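PDB 4NZS: beta-ketothiolase BktB, which catalyses the condensation of acetyl-CoA with acetyl-CoA or propionyl-CoA, giving acetoacetyl-CoA or beta-ketovaleryl-CoA, and is required for efficient production of the copolymer PHBV. Local coordinates for residues A194-G199 with E223-D228. Numbering follows the deposited sequence.
Sequences AAIKAG and EHVRHD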
loop_
_atom_site.group_PDB
_atom_site.type_symbol
_atom_site.label_atom_id
_atom_site.label_comp_id
_atom_site.label_asym_id
_atom_site.label_seq_id
_atom_site.Cartn_x
_atom_site.Cartn_y
_atom_site.Cartn_z
ATOM N N ALA A 194 18.629 -18.105 -34.447
ATOM C CA ALA A 194 18.884 -19.181 -35.354
ATOM C C ALA A 194 18.303 -20.424 -34.761
ATOM O O ALA A 194 17.608 -21.169 -35.422
ATOM C CB ALA A 194 20.375 -19.350 -35.524
ATOM N N ALA A 195 18.555 -20.623 -33.484
ATOM C CA ALA A 195 18.159 -21.851 -32.853
ATOM C C ALA A 195 16.663 -21.946 -32.894
ATOM O O ALA A 195 16.107 -23.019 -33.074
ATOM C CB ALA A 195 18.652 -21.906 -31.430
ATOM N N ILE A 196 16.015 -20.813 -32.674
ATOM C CA ILE A 196 14.570 -20.771 -32.679
ATOM C C ILE A 196 13.991 -21.094 -34.042
ATOM O O ILE A 196 13.135 -21.950 -34.155
ATOM C CB ILE A 196 14.104 -19.366 -32.250
ATOM C CG1 ILE A 196 14.470 -19.121 -30.790
ATOM C CG2 ILE A 196 12.611 -19.167 -32.458
ATOM C CD1 ILE A 196 14.127 -17.737 -30.301
ATOM N N LYS A 197 14.516 -20.454 -35.078
ATOM C CA LYS A 197 14.036 -20.651 -36.435
ATOM C C LYS A 197 14.313 -22.074 -36.841
ATOM O O LYS A 197 13.545 -22.702 -37.556
ATOM C CB LYS A 197 14.672 -19.663 -37.405
ATOM C CG LYS A 197 13.908 -18.358 -37.548
ATOM C CD LYS A 197 12.549 -18.552 -38.204
ATOM C CE LYS A 197 12.057 -17.269 -38.862
ATOM N NZ LYS A 197 10.574 -17.191 -39.010
ATOM N N ALA A 198 15.437 -22.564 -36.363
ATOM C CA ALA A 198 15.889 -23.893 -36.657
ATOM C C ALA A 198 14.950 -24.899 -36.024
ATOM O O ALA A 198 15.034 -26.078 -36.298
ATOM C CB ALA A 198 17.303 -24.085 -36.163
ATOM N N GLY A 199 14.083 -24.428 -35.138
ATOM C CA GLY A 199 13.072 -25.276 -34.539
ATOM C C GLY A 199 13.615 -26.097 -33.398
ATOM O O GLY A 199 12.993 -27.034 -32.939
ATOM N N GLU A 223 10.520 -14.964 -26.242
ATOM C CA GLU A 223 10.296 -13.639 -26.802
ATOM C C GLU A 223 11.350 -12.568 -26.538
ATOM O O GLU A 223 11.278 -11.502 -27.111
ATOM C CB GLU A 223 8.923 -13.117 -26.371
ATOM C CG GLU A 223 8.600 -13.311 -24.899
ATOM C CD GLU A 223 7.312 -12.630 -24.473
ATOM O OE1 GLU A 223 6.447 -12.377 -25.323
ATOM O OE2 GLU A 223 7.163 -12.347 -23.278
ATOM N N HIS A 224 12.282 -12.839 -25.637
ATOM C CA HIS A 224 13.384 -11.923 -25.340
ATOM C C HIS A 224 14.437 -11.710 -26.439
ATOM O O HIS A 224 14.910 -10.611 -26.658
ATOM C CB HIS A 224 14.058 -12.332 -24.041
ATOM C CG HIS A 224 14.767 -11.211 -23.364
ATOM N ND1 HIS A 224 14.111 -10.276 -22.604
ATOM C CD2 HIS A 224 16.070 -10.859 -23.354
ATOM C CE1 HIS A 224 14.981 -9.401 -22.143
ATOM N NE2 HIS A 224 16.177 -9.731 -22.586
ATOM N N VAL A 225 14.808 -12.806 -27.083
ATOM C CA VAL A 225 15.599 -12.858 -28.301
ATOM C C VAL A 225 15.189 -11.888 -29.418
ATOM O O VAL A 225 14.004 -11.575 -29.602
ATOM C CB VAL A 225 15.530 -14.296 -28.853
ATOM C CG1 VAL A 225 14.090 -14.765 -28.969
ATOM C CG2 VAL A 225 16.243 -14.431 -30.189
ATOM N N ARG A 226 16.186 -11.441 -30.186
ATOM C CA ARG A 226 16.007 -10.402 -31.201
ATOM C C ARG A 226 16.730 -10.836 -32.477
ATOM O O ARG A 226 17.941 -11.098 -32.464
ATOM C CB ARG A 226 16.551 -9.061 -30.696
ATOM C CG ARG A 226 15.699 -7.835 -31.087
ATOM C CD ARG A 226 16.510 -6.657 -31.666
ATOM N NE ARG A 226 16.864 -5.514 -30.789
ATOM C CZ ARG A 226 17.160 -5.538 -29.478
ATOM N NH1 ARG A 226 17.159 -6.659 -28.762
ATOM N NH2 ARG A 226 17.466 -4.396 -28.853
ATOM N N HIS A 227 15.980 -10.895 -33.568
ATOM C CA HIS A 227 16.441 -11.473 -34.829
ATOM C C HIS A 227 17.061 -10.434 -35.773
ATOM O O HIS A 227 17.762 -10.806 -36.724
ATOM C CB HIS A 227 15.265 -12.167 -35.503
ATOM C CG HIS A 227 14.590 -13.174 -34.625
ATOM N ND1 HIS A 227 14.729 -14.534 -34.805
ATOM C CD2 HIS A 227 13.800 -13.023 -33.536
ATOM C CE1 HIS A 227 14.042 -15.175 -33.876
ATOM N NE2 HIS A 227 13.472 -14.281 -33.091
ATOM N N ASP A 228 16.819 -9.143 -35.494
ATOM C CA ASP A 228 17.368 -8.037 -36.275
ATOM C C ASP A 228 18.695 -7.661 -35.664
ATOM O O ASP A 228 19.109 -6.496 -35.702
ATOM C CB ASP A 228 16.452 -6.796 -36.218
ATOM C CG ASP A 228 15.021 -7.068 -36.694
ATOM O OD1 ASP A 228 14.719 -8.239 -37.022
ATOM O OD2 ASP A 228 14.199 -6.114 -36.728
#
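Ile196 and Val225 meet tip to tip where the last turn of helix 178-197 packs against the irregular loop between strands 217-219 and 257-267, in the loop domain that thiolases insert between core strands 116-124 and 257-267. CD1 of Ile196 does all the touching: it presses on CG1 of Val225 at 3.3 Å, tighter than usual for two methyl groups, and lies 3.9 Å from CG2 of the same valine, so it sits against both branches. The reach comes from an extended isoleucine chain, with CG1 anti to the carbonyl carbon and chi2 at 176°. From the same loop His227 approaches with its ring oblique to the methyl, its CE1 4.4 Å from CD1 of Ile196. About 155 Å² is buried between the segments, and the close touch is methyl against methyl.

Behind it, Val225 also leans on Ala192 and Ser193, one turn earlier in the helix, and Ser193 is touched by His227 as well; Thr221 packs on Ile196. The Glu223 carboxylate is held by Thr22 N and Ser26 OG. The helix closes in a Schellman motif: positive phi (81°) at Gly199 turns the chain out, and Gly199 N bonds to Ile196 O at 2.8 Å.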